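Local coordinates for tail spike protein gp49 (Pseudomonas phage LKA1, PDB 4RU4), which acts as the phage tailspike, a lyase that cleaves the O-specific polysaccharide of Pseudomonas and so probably opens the way for infection, at residues E376-T381 and N415-C420; R444-T449 and I474-T479. All coordinates share one frame; numbering follows the deposited sequence.

Interaction 1 of 2, residues E376-T381 and N415-C420; sequences EILGGT and NTTQPC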
loop_
_atom_site.group_PDB
_atom_site.type_symbol
_atom_site.label_atom_id
_atom_site.label_comp_id
_atom_site.label_asym_id
_atom_site.label_seq_id
_atom_site.Cartn_x
_atom_site.Cartn_y
_atom_site.Cartn_z
ATOM N N GLU B 376 -13.421 -18.147 14.286
ATOM C CA GLU B 376 -12.774 -17.818 15.552
ATOM C C GLU B 376 -12.668 -16.308 15.734
ATOM O O GLU B 376 -11.602 -15.769 16.104
ATOM C CB GLU B 376 -11.386 -18.508 15.647
ATOM C CG GLU B 376 -11.456 -20.033 15.437
ATOM C CD GLU B 376 -10.137 -20.786 15.725
ATOM O OE1 GLU B 376 -9.041 -20.175 15.645
ATOM O OE2 GLU B 376 -10.196 -22.016 15.985
ATOM N N ILE B 377 -13.780 -15.623 15.455
ATOM C CA ILE B 377 -13.844 -14.168 15.576
ATOM C C ILE B 377 -14.028 -13.789 17.050
ATOM O O ILE B 377 -15.088 -14.028 17.638
ATOM C CB ILE B 377 -14.987 -13.567 14.699
ATOM C CG1 ILE B 377 -14.684 -13.811 13.205
ATOM C CG2 ILE B 377 -15.172 -12.081 14.987
ATOM C CD1 ILE B 377 -13.423 -13.078 12.680
ATOM N N LEU B 378 -12.991 -13.206 17.647
ATOM C CA LEU B 378 -13.089 -12.712 19.020
ATOM C C LEU B 378 -13.919 -11.414 19.046
ATOM O O LEU B 378 -14.739 -11.171 19.954
ATOM C CB LEU B 378 -11.691 -12.451 19.615
ATOM C CG LEU B 378 -11.671 -12.008 21.084
ATOM C CD1 LEU B 378 -12.109 -13.149 22.008
ATOM C CD2 LEU B 378 -10.293 -11.478 21.518
ATOM N N GLY B 379 -13.710 -10.597 18.023
ATOM C CA GLY B 379 -14.280 -9.266 17.970
ATOM C C GLY B 379 -13.274 -8.256 17.456
ATOM O O GLY B 379 -12.124 -8.588 17.135
ATOM N N GLY B 380 -13.718 -7.011 17.330
ATOM C CA GLY B 380 -12.865 -5.965 16.784
ATOM C C GLY B 380 -13.174 -5.689 15.324
ATOM O O GLY B 380 -14.297 -5.865 14.869
ATOM N N THR B 381 -12.176 -5.240 14.576
ATOM C CA THR B 381 -12.444 -4.730 13.243
ATOM C C THR B 381 -11.749 -5.595 12.204
ATOM O O THR B 381 -10.571 -5.942 12.354
ATOM C CB THR B 381 -11.942 -3.270 13.162
ATOM O OG1 THR B 381 -12.690 -2.479 14.095
ATOM C CG2 THR B 381 -12.092 -2.685 11.755
ATOM N N ASN B 415 -18.124 -17.325 22.104
ATOM C CA ASN B 415 -16.708 -16.951 22.228
ATOM C C ASN B 415 -16.364 -15.612 21.537
ATOM O O ASN B 415 -15.253 -15.087 21.673
ATOM C CB ASN B 415 -15.810 -18.088 21.704
ATOM C CG ASN B 415 -15.816 -19.301 22.616
ATOM O OD1 ASN B 415 -15.669 -19.159 23.835
ATOM N ND2 ASN B 415 -15.982 -20.502 22.038
ATOM N N THR B 416 -17.319 -15.065 20.796
ATOM C CA THR B 416 -17.177 -13.722 20.195
ATOM C C THR B 416 -17.632 -12.718 21.233
ATOM O O THR B 416 -18.843 -12.510 21.416
ATOM C CB THR B 416 -18.075 -13.580 18.957
ATOM O OG1 THR B 416 -17.773 -14.636 18.023
ATOM C CG2 THR B 416 -17.855 -12.209 18.274
ATOM N N THR B 417 -16.681 -12.125 21.950
ATOM C CA THR B 417 -17.049 -11.389 23.157
ATOM C C THR B 417 -16.948 -9.877 23.007
ATOM O O THR B 417 -17.290 -9.158 23.935
ATOM C CB THR B 417 -16.166 -11.827 24.350
ATOM O OG1 THR B 417 -14.802 -11.560 24.019
ATOM C CG2 THR B 417 -16.311 -13.318 24.597
ATOM N N GLN B 418 -16.477 -9.391 21.858
ATOM C CA GLN B 418 -16.332 -7.967 21.629
ATOM C C GLN B 418 -17.096 -7.549 20.359
ATOM O O GLN B 418 -17.243 -8.344 19.436
ATOM C CB GLN B 418 -14.845 -7.602 21.535
ATOM C CG GLN B 418 -14.042 -7.932 22.810
ATOM C CD GLN B 418 -12.524 -7.704 22.640
ATOM O OE1 GLN B 418 -12.094 -6.874 21.843
ATOM N NE2 GLN B 418 -11.719 -8.454 23.396
ATOM N N PRO B 419 -17.595 -6.306 20.317
ATOM C CA PRO B 419 -18.311 -5.837 19.128
ATOM C C PRO B 419 -17.466 -6.065 17.868
ATOM O O PRO B 419 -16.236 -5.876 17.935
ATOM C CB PRO B 419 -18.474 -4.340 19.394
ATOM C CG PRO B 419 -18.534 -4.235 20.889
ATOM C CD PRO B 419 -17.542 -5.277 21.376
ATOM N N CYS B 420 -18.107 -6.470 16.766
ATOM C CA CYS B 420 -17.409 -6.752 15.500
ATOM C C CYS B 420 -17.733 -5.709 14.455
ATOM O O CYS B 420 -18.892 -5.363 14.287
ATOM C CB CYS B 420 -17.870 -8.098 14.934
ATOM S SG CYS B 420 -17.516 -9.501 15.989
#

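Interaction 2 of 2, residues R444-T449 and I474-T479; sequences RLEGST and ITSGST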
loop_
_atom_site.group_PDB
_atom_site.type_symbol
_atom_site.label_atom_id
_atom_site.label_comp_id
_atom_site.label_asym_id
_atom_site.label_seq_id
_atom_site.Cartn_x
_atom_site.Cartn_y
_atom_site.Cartn_z
ATOM N N ARG B 444 -23.747 -14.773 9.809
ATOM C CA ARG B 444 -24.789 -15.558 10.470
ATOM C C ARG B 444 -24.374 -15.758 11.933
ATOM O O ARG B 444 -23.274 -16.254 12.222
ATOM C CB ARG B 444 -24.989 -16.916 9.781
ATOM C CG ARG B 444 -26.088 -17.797 10.442
ATOM C CD ARG B 444 -26.269 -19.137 9.704
ATOM N NE ARG B 444 -25.015 -19.865 9.775
ATOM C CZ ARG B 444 -24.664 -20.662 10.776
ATOM N NH1 ARG B 444 -25.514 -20.910 11.773
ATOM N NH2 ARG B 444 -23.474 -21.248 10.750
ATOM N N LEU B 445 -25.248 -15.346 12.840
ATOM C CA LEU B 445 -25.019 -15.484 14.279
ATOM C C LEU B 445 -25.253 -16.924 14.710
ATOM O O LEU B 445 -26.306 -17.521 14.394
ATOM C CB LEU B 445 -25.984 -14.573 15.061
ATOM C CG LEU B 445 -25.603 -13.123 15.409
ATOM C CD1 LEU B 445 -24.580 -12.491 14.418
ATOM C CD2 LEU B 445 -26.817 -12.247 15.707
ATOM N N GLU B 446 -24.299 -17.456 15.467
ATOM C CA GLU B 446 -24.477 -18.767 16.087
ATOM C C GLU B 446 -24.113 -18.685 17.565
ATOM O O GLU B 446 -23.316 -19.485 18.081
ATOM C CB GLU B 446 -23.686 -19.862 15.360
ATOM C CG GLU B 446 -24.344 -21.252 15.597
ATOM C CD GLU B 446 -23.670 -22.384 14.847
ATOM O OE1 GLU B 446 -23.520 -23.474 15.455
ATOM O OE2 GLU B 446 -23.309 -22.200 13.660
ATOM N N GLY B 447 -24.681 -17.694 18.243
ATOM C CA GLY B 447 -24.584 -17.660 19.685
ATOM C C GLY B 447 -24.073 -16.359 20.256
ATOM O O GLY B 447 -24.246 -16.113 21.435
ATOM N N SER B 448 -23.392 -15.554 19.447
ATOM C CA SER B 448 -22.894 -14.268 19.914
ATOM C C SER B 448 -24.041 -13.331 20.272
ATOM O O SER B 448 -25.150 -13.472 19.750
ATOM C CB SER B 448 -22.007 -13.609 18.846
ATOM O OG SER B 448 -22.737 -13.397 17.630
ATOM N N THR B 449 -23.770 -12.381 21.167
ATOM C CA THR B 449 -24.768 -11.391 21.534
ATOM C C THR B 449 -24.273 -9.960 21.325
ATOM O O THR B 449 -24.970 -9.002 21.652
ATOM C CB THR B 449 -25.221 -11.572 22.983
ATOM O OG1 THR B 449 -24.075 -11.485 23.853
ATOM C CG2 THR B 449 -25.928 -12.931 23.142
ATOM N N ILE B 474 -29.608 -15.084 11.611
ATOM C CA ILE B 474 -29.444 -15.458 13.001
ATOM C C ILE B 474 -29.941 -16.885 13.235
ATOM O O ILE B 474 -31.131 -17.171 13.111
ATOM C CB ILE B 474 -30.199 -14.500 13.921
ATOM C CG1 ILE B 474 -29.732 -13.053 13.650
ATOM C CG2 ILE B 474 -29.996 -14.942 15.388
ATOM C CD1 ILE B 474 -30.416 -11.996 14.487
ATOM N N THR B 475 -29.020 -17.775 13.565
ATOM C CA THR B 475 -29.381 -19.122 13.972
ATOM C C THR B 475 -29.586 -19.145 15.490
ATOM O O THR B 475 -30.572 -19.686 15.978
ATOM C CB THR B 475 -28.305 -20.128 13.533
ATOM O OG1 THR B 475 -28.284 -20.186 12.106
ATOM C CG2 THR B 475 -28.573 -21.536 14.089
ATOM N N SER B 476 -28.662 -18.550 16.235
ATOM C CA SER B 476 -28.842 -18.376 17.676
ATOM C C SER B 476 -28.083 -17.127 18.111
ATOM O O SER B 476 -27.227 -16.630 17.372
ATOM C CB SER B 476 -28.370 -19.613 18.458
ATOM O OG SER B 476 -26.965 -19.784 18.317
ATOM N N GLY B 477 -28.401 -16.616 19.295
ATOM C CA GLY B 477 -27.805 -15.384 19.765
ATOM C C GLY B 477 -28.624 -14.202 19.262
ATOM O O GLY B 477 -29.763 -14.373 18.831
ATOM N N SER B 478 -28.047 -13.007 19.298
ATOM C CA SER B 478 -28.802 -11.792 18.942
ATOM C C SER B 478 -27.826 -10.669 18.722
ATOM O O SER B 478 -26.678 -10.778 19.107
ATOM C CB SER B 478 -29.737 -11.394 20.095
ATOM O OG SER B 478 -28.973 -11.262 21.282
ATOM N N THR B 479 -28.273 -9.571 18.107
ATOM C CA THR B 479 -27.376 -8.462 17.894
ATOM C C THR B 479 -28.132 -7.128 17.826
ATOM O O THR B 479 -29.251 -7.070 17.331
ATOM C CB THR B 479 -26.503 -8.656 16.608
ATOM O OG1 THR B 479 -25.470 -7.672 16.587
ATOM C CG2 THR B 479 -27.338 -8.561 15.323
HETATM O O HOH W 1 -24.038 -11.111 17.970
HETATM O O HOH W 2 -27.683 -8.928 22.032
#

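Interaction 1 of 2, residues E376-T381 and N415-C420
Thr416 and Ile377 meet where two successive coils of a right-handed parallel beta-helix, the pectate-lyase-like fold, turn a corner. Segment 376-381 passes from strand 372-377 into strand 380-385, and segment 415-420 leads into strand 420-425. The two run parallel, with a bridge between Gly380 and Cys420.

CB of Thr416 packs on the carbonyl oxygen of Ile377. OG1 lies anti to the carbonyl carbon of its own residue (chi1 -56°). Thr416 OG1 donates to Ile377 O over 2.8 Å. This bond lies in the plane of the carbonyl. OG1 also bonds to the backbone N of Thr413, just before the segment. The methyl CG2 comes near two carbonyl oxygens, those of Ile377 and Leu378.

The backbone closes the rest of the corner. Leu378 O accepts from Gln418 N at 3.1 Å and more weakly from Thr417 N. Gly380 N then gives a fairly straight bond to Pro419 O at 2.8 Å.

Gly379 sits with its CA 3.4 Å from Gln418 O. A beta carbon there would clash with that oxygen.

Leu378 CG is anti to the backbone N (chi1 -177°). Its CD1 reaches Asn415 O and Thr417 OG1, while Leu378 CD2 touches Gln418 NE2 at 3.8 Å. Phe158 adds packing on Leu378, and Gln418 OE1 is hydrogen-bonded to Lys354 NZ.

Thr381 packs on Arg430 of a second subunit, which brings this turn close to the trimer interface. The sulfur of Cys420 touches both Gly379 CA and Ile377 CG2, with Cys420 SG 3.6 Å from that methyl.

Interaction 2 of 2, residues R444-T449 and I474-T479
Arg444 NH1 donates to Thr475 OG1 across the contact, 2.9 Å long and with an N-H...O angle of 162°. The hydroxyl lies close to the guanidinium plane. The arginine bends at chi3 (62°), which turns NE out of the extended line of its chain. The same end of Arg444 also holds Glu446 of its own segment. NH1 and NH2 both grip OE2, and Arg444 NH2 makes the salt bridge to Glu446 OE2 at 3.1 Å. NH2 meets OE2 almost head-on, in line with the C-O bond, while NH1 comes from above the carboxylate plane. Arg444 NE bonds to Gly407 O.

Next come the backbone bonds of a parallel pair of beta-helix coils. Leu445 pairs with Ile474, then Glu446 with Ser476. The skipped residue makes a beta bulge. There Leu445 O accepts two bonds, from Thr475 N at 2.8 Å and from Ser476 N at 3.2 Å. Past the bulge, Gly447 N bonds to Ser476 O, approaching from well above the carbonyl plane. Ser478 N bonds to Ser448 O at 3.0 Å. Gly477 CA lies against Ser448 O, where a beta carbon would clash.

Two waters join the segments. One accepts from Ser448 OG and donates to Ser478 O. The other donates to Thr449 O and lies 2.8 Å from Ser478 OG.

The apolar packing centres on Leu445. Its side chain and that of Ile474 run alongside each other in one direction, and Leu445 CD2 touches Ile474 CG1 at 3.7 Å. CD2 also lies against the carbonyl carbon of Ser478 and meets CB and CG2 of Thr479. Leu412 and Phe505 pack on Leu445 as well.

The contact thus splits in character, an ion pair on one side and a leucine contact on the other. The bonds to Glu446 and Gly407 O fix the guanidinium that Thr475 OG1 meets.

Overall arrangement
Both contacts belong to the corner regions of one parallel beta-helix, and all four segments belong to the pectin lyase-like part of the chain. The centres of the two contacts lie about 12 Å from each other. Interaction 1 closes before interaction 2 opens along the chain. They share the parallel sheet in which strands 372-377, 403-405, 439-446 and 468-474 lie side by side in chain order. Each contact joins the exit of one strand of that sheet to a later loop. They also touch directly, with Thr416 CB 3.9 Å from Ser448 CB. The turns thus stack along the helix axis, so the same side of the spike is built by successive coils. Neither lies at the calcium site of Gly368 and Asp394.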